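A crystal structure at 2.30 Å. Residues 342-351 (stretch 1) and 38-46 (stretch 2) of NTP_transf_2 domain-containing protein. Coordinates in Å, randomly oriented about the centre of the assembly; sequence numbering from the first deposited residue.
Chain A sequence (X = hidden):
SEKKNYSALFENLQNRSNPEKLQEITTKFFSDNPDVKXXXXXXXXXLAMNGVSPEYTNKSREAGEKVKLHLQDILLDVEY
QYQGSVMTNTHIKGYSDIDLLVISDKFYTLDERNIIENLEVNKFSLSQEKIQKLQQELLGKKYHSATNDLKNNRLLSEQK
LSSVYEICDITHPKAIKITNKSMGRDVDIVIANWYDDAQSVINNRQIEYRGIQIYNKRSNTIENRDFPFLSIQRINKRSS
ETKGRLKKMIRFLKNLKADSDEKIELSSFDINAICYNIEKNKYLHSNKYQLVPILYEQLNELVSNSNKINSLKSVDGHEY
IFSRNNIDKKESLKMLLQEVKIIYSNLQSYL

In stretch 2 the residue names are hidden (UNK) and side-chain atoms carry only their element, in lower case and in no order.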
ATOM      1  N   ILE A 342      17.139 -15.400   2.160  1.00 16.00           N
ATOM      2  CA  ILE A 342      16.720 -16.660   2.768  1.00 20.17           C
ATOM      3  C   ILE A 342      15.699 -17.366   1.885  1.00 17.00           C
ATOM      4  O   ILE A 342      15.812 -18.569   1.620  1.00 15.27           O
ATOM      5  CB  ILE A 342      16.166 -16.415   4.183  1.00 24.51           C
ATOM      6  CG1 ILE A 342      17.288 -15.989   5.131  1.00 22.96           C
ATOM      7  CG2 ILE A 342      15.461 -17.661   4.704  1.00 25.07           C
ATOM      8  CD1 ILE A 342      16.811 -15.679   6.536  1.00 20.80           C
ATOM      9  N   ILE A 343      14.683 -16.632   1.423  1.00 18.10           N
ATOM     10  CA  ILE A 343      13.675 -17.224   0.546  1.00 16.98           C
ATOM     11  C   ILE A 343      14.324 -17.747  -0.729  1.00 13.79           C
ATOM     12  O   ILE A 343      14.071 -18.879  -1.157  1.00 14.24           O
ATOM     13  CB  ILE A 343      12.571 -16.200   0.224  1.00 10.99           C
ATOM     14  CG1 ILE A 343      11.923 -15.673   1.506  1.00 16.52           C
ATOM     15  CG2 ILE A 343      11.528 -16.824  -0.692  1.00  6.72           C
ATOM     16  CD1 ILE A 343      11.119 -16.706   2.247  1.00 28.28           C
ATOM     17  N   TYR A 344      15.166 -16.919  -1.353  1.00  9.77           N
ATOM     18  CA  TYR A 344      15.833 -17.296  -2.595  1.00 10.17           C
ATOM     19  C   TYR A 344      16.622 -18.589  -2.425  1.00 12.57           C
ATOM     20  O   TYR A 344      16.549 -19.490  -3.267  1.00 15.21           O
ATOM     21  CB  TYR A 344      16.742 -16.145  -3.045  1.00 12.31           C
ATOM     22  CG  TYR A 344      17.471 -16.327  -4.364  1.00 13.92           C
ATOM     23  CD1 TYR A 344      17.133 -17.339  -5.253  1.00 17.93           C
ATOM     24  CD2 TYR A 344      18.506 -15.473  -4.714  1.00 12.11           C
ATOM     25  CE1 TYR A 344      17.809 -17.497  -6.447  1.00 20.11           C
ATOM     26  CE2 TYR A 344      19.185 -15.621  -5.907  1.00 14.48           C
ATOM     27  CZ  TYR A 344      18.832 -16.633  -6.771  1.00 20.34           C
ATOM     28  OH  TYR A 344      19.507 -16.781  -7.960  1.00 25.94           O
ATOM     29  N   SER A 345      17.375 -18.703  -1.329  1.00 14.34           N
ATOM     30  CA  SER A 345      18.196 -19.889  -1.120  1.00 19.02           C
ATOM     31  C   SER A 345      17.336 -21.138  -0.956  1.00 22.42           C
ATOM     32  O   SER A 345      17.689 -22.214  -1.455  1.00 22.59           O
ATOM     33  CB  SER A 345      19.101 -19.689   0.096  1.00 18.71           C
ATOM     34  OG  SER A 345      18.346 -19.597   1.289  1.00 25.32           O
ATOM     35  N   ASN A 346      16.200 -21.015  -0.269  1.00 18.33           N
ATOM     36  CA  ASN A 346      15.288 -22.141  -0.105  1.00 21.09           C
ATOM     37  C   ASN A 346      14.489 -22.444  -1.365  1.00 19.70           C
ATOM     38  O   ASN A 346      13.845 -23.495  -1.431  1.00 18.75           O
ATOM     39  CB  ASN A 346      14.320 -21.876   1.055  1.00 21.54           C
ATOM     40  CG  ASN A 346      15.034 -21.622   2.369  1.00 24.14           C
ATOM     41  OD1 ASN A 346      16.182 -22.026   2.553  1.00 27.52           O
ATOM     42  ND2 ASN A 346      14.356 -20.950   3.293  1.00 19.62           N
ATOM     43  N   LEU A 347      14.525 -21.562  -2.362  1.00 24.38           N
ATOM     44  CA  LEU A 347      13.713 -21.690  -3.566  1.00 22.30           C
ATOM     45  C   LEU A 347      14.495 -22.167  -4.782  1.00 19.40           C
ATOM     46  O   LEU A 347      13.910 -22.800  -5.669  1.00 17.70           O
ATOM     47  CB  LEU A 347      13.056 -20.343  -3.891  1.00 20.75           C
ATOM     48  CG  LEU A 347      12.351 -20.153  -5.235  1.00 21.79           C
ATOM     49  CD1 LEU A 347      11.094 -21.006  -5.314  1.00 27.26           C
ATOM     50  CD2 LEU A 347      12.027 -18.689  -5.468  1.00 16.53           C
ATOM     51  N   GLN A 348      15.803 -21.898  -4.837  1.00 12.55           N
ATOM     52  CA  GLN A 348      16.570 -22.105  -6.063  1.00 17.34           C
ATOM     53  C   GLN A 348      16.552 -23.551  -6.546  1.00 18.35           C
ATOM     54  O   GLN A 348      16.757 -23.792  -7.741  1.00 21.36           O
ATOM     55  CB  GLN A 348      18.014 -21.638  -5.859  1.00 17.73           C
ATOM     56  CG  GLN A 348      18.712 -22.254  -4.654  1.00 17.43           C
ATOM     57  CD  GLN A 348      20.050 -21.600  -4.360  1.00 21.74           C
ATOM     58  OE1 GLN A 348      20.689 -21.036  -5.250  1.00 25.54           O
ATOM     59  NE2 GLN A 348      20.478 -21.665  -3.104  1.00 14.23           N
ATOM     60  N   SER A 349      16.306 -24.519  -5.660  1.00 18.69           N
ATOM     61  CA  SER A 349      16.271 -25.915  -6.085  1.00 25.70           C
ATOM     62  C   SER A 349      15.065 -26.228  -6.963  1.00 27.93           C
ATOM     63  O   SER A 349      15.074 -27.243  -7.668  1.00 27.87           O
ATOM     64  CB  SER A 349      16.279 -26.841  -4.868  1.00 35.25           C
ATOM     65  OG  SER A 349      15.125 -26.641  -4.069  1.00 46.45           O
ATOM     66  N   TYR A 350      14.029 -25.390  -6.931  1.00 22.22           N
ATOM     67  CA  TYR A 350      12.848 -25.566  -7.764  1.00 20.69           C
ATOM     68  C   TYR A 350      12.903 -24.751  -9.046  1.00 28.61           C
ATOM     69  O   TYR A 350      11.987 -24.850  -9.867  1.00 31.25           O
ATOM     70  CB  TYR A 350      11.584 -25.193  -6.982  1.00 19.35           C
ATOM     71  CG  TYR A 350      11.482 -25.827  -5.613  1.00 18.57           C
ATOM     72  CD1 TYR A 350      10.918 -27.084  -5.448  1.00 26.42           C
ATOM     73  CD2 TYR A 350      11.943 -25.163  -4.483  1.00 23.71           C
ATOM     74  CE1 TYR A 350      10.821 -27.663  -4.197  1.00 31.49           C
ATOM     75  CE2 TYR A 350      11.850 -25.733  -3.231  1.00 25.38           C
ATOM     76  CZ  TYR A 350      11.288 -26.982  -3.092  1.00 32.22           C
ATOM     77  OH  TYR A 350      11.194 -27.552  -1.844  1.00 38.16           O
ATOM     78  N   LEU A 351      13.940 -23.941  -9.234  1.00 33.24           N
ATOM     79  CA  LEU A 351      14.067 -23.121 -10.433  1.00 35.43           C
ATOM     80  C   LEU A 351      14.843 -23.860 -11.522  1.00 40.32           C
ATOM     81  O   LEU A 351      15.525 -24.850 -11.257  1.00 42.59           O
ATOM     82  CB  LEU A 351      14.754 -21.793 -10.104  1.00 29.00           C
ATOM     83  CG  LEU A 351      14.060 -20.900  -9.072  1.00 27.78           C
ATOM     84  CD1 LEU A 351      14.924 -19.689  -8.731  1.00 25.59           C
ATOM     85  CD2 LEU A 351      12.697 -20.465  -9.583  1.00 20.46           C
ATOM     86  OXT LEU A 351      14.810 -23.487 -12.694  1.00 43.19           O
ATOM     87  N   UNK A  38       1.766 -29.803  -1.857  1.00 37.21           N
ATOM     88  CA  UNK A  38       2.727 -30.625  -1.121  1.00 41.70           C
ATOM     89  C   UNK A  38       4.119 -29.994  -1.087  1.00 45.06           C
ATOM     90  O   UNK A  38       5.127 -30.697  -0.981  1.00 54.32           O
ATOM     91  c   UNK A  38       1.432 -32.626  -2.009  1.00 42.30           C
ATOM     92  c   UNK A  38      -0.655 -33.590  -1.273  1.00 46.49           C
ATOM     93  c   UNK A  38       0.988 -32.741  -3.320  1.00 44.15           C
ATOM     94  o   UNK A  38      -2.314 -34.222  -2.865  1.00 55.92           O
ATOM     95  c   UNK A  38      -0.257 -33.270  -3.611  1.00 46.37           C
ATOM     96  c   UNK A  38       0.590 -33.060  -0.993  1.00 44.31           C
ATOM     97  c   UNK A  38      -1.074 -33.693  -2.582  1.00 48.56           C
ATOM     98  c   UNK A  38       2.792 -32.044  -1.696  1.00 41.21           C
ATOM     99  N   UNK A  39       4.190 -28.667  -1.174  1.00 40.93           N
ATOM    100  CA  UNK A  39       5.469 -27.963  -1.111  1.00 40.02           C
ATOM    101  C   UNK A  39       5.233 -26.618  -0.437  1.00 35.53           C
ATOM    102  O   UNK A  39       4.670 -25.706  -1.049  1.00 36.74           O
ATOM    103  c   UNK A  39       7.561 -27.531  -2.454  1.00 51.78           C
ATOM    104  n   UNK A  39       8.346 -28.601  -2.482  1.00 61.47           N
ATOM    105  c   UNK A  39       6.071 -27.788  -2.501  1.00 41.83           C
ATOM    106  o   UNK A  39       8.002 -26.388  -2.383  1.00 53.78           O
ATOM    107  N   UNK A  40       5.683 -26.495   0.813  1.00 30.78           N
ATOM    108  CA  UNK A  40       5.299 -25.353   1.636  1.00 25.49           C
ATOM    109  C   UNK A  40       5.957 -24.057   1.181  1.00 22.43           C
ATOM    110  O   UNK A  40       5.347 -22.987   1.290  1.00 24.08           O
ATOM    111  o   UNK A  40       5.433 -27.551   4.495  1.00 39.79           O
ATOM    112  c   UNK A  40       5.635 -25.632   3.100  1.00 27.16           C
ATOM    113  o   UNK A  40       3.700 -27.008   3.265  1.00 37.96           O
ATOM    114  c   UNK A  40       4.868 -26.815   3.660  1.00 35.64           C
ATOM    115  N   UNK A  41       7.193 -24.117   0.679  1.00 17.32           N
ATOM    116  CA  UNK A  41       7.870 -22.879   0.303  1.00 11.28           C
ATOM    117  C   UNK A  41       7.229 -22.268  -0.937  1.00 12.68           C
ATOM    118  O   UNK A  41       7.149 -21.040  -1.057  1.00 21.41           O
ATOM    119  c   UNK A  41      10.115 -21.789  -0.044  1.00 23.17           C
ATOM    120  c   UNK A  41       9.651 -24.023  -1.070  1.00 25.66           C
ATOM    121  c   UNK A  41       9.381 -23.115   0.114  1.00 18.72           C
ATOM    122  N   UNK A  42       6.740 -23.097  -1.862  1.00 11.99           N
ATOM    123  CA  UNK A  42       6.046 -22.564  -3.030  1.00 12.43           C
ATOM    124  C   UNK A  42       4.679 -22.005  -2.660  1.00 14.54           C
ATOM    125  O   UNK A  42       4.228 -21.029  -3.270  1.00 14.80           O
ATOM    126  c   UNK A  42       7.178 -24.293  -4.635  1.00 13.26           C
ATOM    127  c   UNK A  42       6.849 -25.258  -5.761  1.00 12.81           C
ATOM    128  c   UNK A  42       8.182 -23.243  -5.094  1.00 15.91           C
ATOM    129  c   UNK A  42       5.900 -23.643  -4.105  1.00 12.76           C
ATOM    130  N   UNK A  43       4.006 -22.612  -1.678  1.00 15.80           N
ATOM    131  CA  UNK A  43       2.719 -22.093  -1.223  1.00 11.77           C
ATOM    132  C   UNK A  43       2.875 -20.703  -0.626  1.00 16.42           C
ATOM    133  O   UNK A  43       2.099 -19.790  -0.932  1.00 18.49           O
ATOM    134  c   UNK A  43       2.102 -23.036  -0.189  1.00 10.26           C
ATOM    135  c   UNK A  43       1.153 -25.237   0.452  1.00 27.21           C
ATOM    136  c   UNK A  43       0.783 -26.641   0.019  1.00 35.34           C
ATOM    137  c   UNK A  43       1.753 -24.423  -0.686  1.00 27.82           C
ATOM    138  n   UNK A  43       0.166 -27.402   1.143  1.00 38.33           N
ATOM    139  N   UNK A  44       3.873 -20.530   0.243  1.00 15.08           N
ATOM    140  CA  UNK A  44       4.070 -19.249   0.909  1.00 14.18           C
ATOM    141  C   UNK A  44       4.427 -18.158  -0.090  1.00 13.66           C
ATOM    142  O   UNK A  44       3.890 -17.047  -0.020  1.00 23.62           O
ATOM    143  c   UNK A  44       4.887 -16.386   4.292  1.00 21.33           C
ATOM    144  c   UNK A  44       4.592 -17.557   3.624  1.00 21.53           C
ATOM    145  c   UNK A  44       6.680 -17.441   2.483  1.00 21.72           C
ATOM    146  c   UNK A  44       6.985 -16.271   3.148  1.00 24.25           C
ATOM    147  c   UNK A  44       5.479 -18.102   2.707  1.00 21.39           C
ATOM    148  o   UNK A  44       6.386 -14.580   4.716  1.00 20.20           O
ATOM    149  c   UNK A  44       5.154 -19.386   1.980  1.00 13.62           C
ATOM    150  c   UNK A  44       6.086 -15.747   4.052  1.00 21.56           C
ATOM    151  N   UNK A  45       5.319 -18.459  -1.034  1.00 15.87           N
ATOM    152  CA  UNK A  45       5.721 -17.464  -2.023  1.00 10.49           C
ATOM    153  C   UNK A  45       4.552 -17.107  -2.934  1.00  8.11           C
ATOM    154  O   UNK A  45       4.314 -15.930  -3.226  1.00 13.59           O
ATOM    155  c   UNK A  45       7.295 -16.988  -3.929  1.00 15.00           C
ATOM    156  c   UNK A  45       6.931 -17.972  -2.827  1.00 11.04           C
ATOM    157  c   UNK A  45       9.261 -18.958  -2.559  1.00 15.35           C
ATOM    158  c   UNK A  45       8.131 -18.197  -1.904  1.00 13.30           C
ATOM    159  N   UNK A  46       3.801 -18.113  -3.392  1.00 10.96           N
ATOM    160  CA  UNK A  46       2.698 -17.851  -4.312  1.00 13.81           C
ATOM    161  C   UNK A  46       1.599 -17.035  -3.645  1.00 14.87           C
ATOM    162  O   UNK A  46       1.036 -16.122  -4.261  1.00 11.20           O
ATOM    163  c   UNK A  46       2.130 -19.164  -4.850  1.00 15.13           C
ATOM    164  c   UNK A  46       1.015 -18.886  -5.844  1.00 14.92           C
ATOM    165  o   UNK A  46       3.165 -19.905  -5.507  1.00 16.44           O
TER

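Position 38 carries one carbon leading to a six-carbon ring that bears one oxygen, eight side-chain atoms in all, and none of them touches stretch 1. A phenol fits these atoms, so the residue is Tyr38, which takes no part in the contact.

Position 39 has two carbons, the second holding one oxygen and one nitrogen, and the nitrogen lies near the Tyr350 hydroxyl. This is a carboxamide one carbon from the backbone, hence Asn39. Its ND2 lies 3.1 Å from Tyr350 OH, and with an N-H...acceptor angle of 155° the pair is a hydrogen bond donated by the amide. Asn39 also occupies the N-cap position, right before the helix that starts at 40.

Position 40 shows two carbons, the second bearing two oxygens, with no contact to stretch 1: a short carboxylate, Asp40. Its CA-to-CB bond points sideways.

At position 41 one carbon carries two others, with no heteroatom, and these carbons pack against the Tyr350 ring and Asn346, giving the beta-branched Val41. Its CG1 packs 3.5 Å from Tyr350 CE2, while its CG2 is 4.3 Å from Asn346 CB. The CA atoms of Val41 and Leu347, 7.1 Å apart, mark the backbone register.

Position 42 has four carbons forked at the second; one terminal carbon lies over a face of the Tyr350 ring and also meets Leu347. The fork identifies Leu42. Although CA-to-CB runs sideways, the end comes nearer: CD2 sits 3.7 Å from Leu347 CD1 and 4.2 Å from Tyr350 CG.

Position 43 is four carbons in a row ending in nitrogen, out of contact with stretch 1: Lys43. Its chi angles are m, t, t, t, an extended chain.

Position 44 again has one carbon and a six-carbon ring with one oxygen, and Ile343 meets the edge of this ring: Tyr44. Ile343 CD1 is 4.3 Å from Tyr44 CE2.

Position 45 holds four carbons forked at the first, one arm two carbons long, and the end of that arm touches Ile343 and Leu347. That is Ile45, whose CD1 reaches Ile343 CG2 at 3.6 Å and Leu347 CD1 at 3.9 Å.

Position 46 has one carbon bearing an oxygen and a carbon, and touches nothing in stretch 1: Thr46. Its OG1 instead donates to Leu42 O at 2.7 Å, within its own helix.

The helix axes approach to 10.6 Å at 136° between their N-to-C directions, and the stretches bury 377 Å² in total. Ile343 and Leu347, four residues apart, pack against Leu42, Tyr44 and Ile45. Beyond them, Tyr350 adds apolar contacts to Val41 and Leu42, and its hydroxyl accepts a hydrogen bond from Asn39 ND2.

Stretch 2, residues 38-46: YNDVLKYIT
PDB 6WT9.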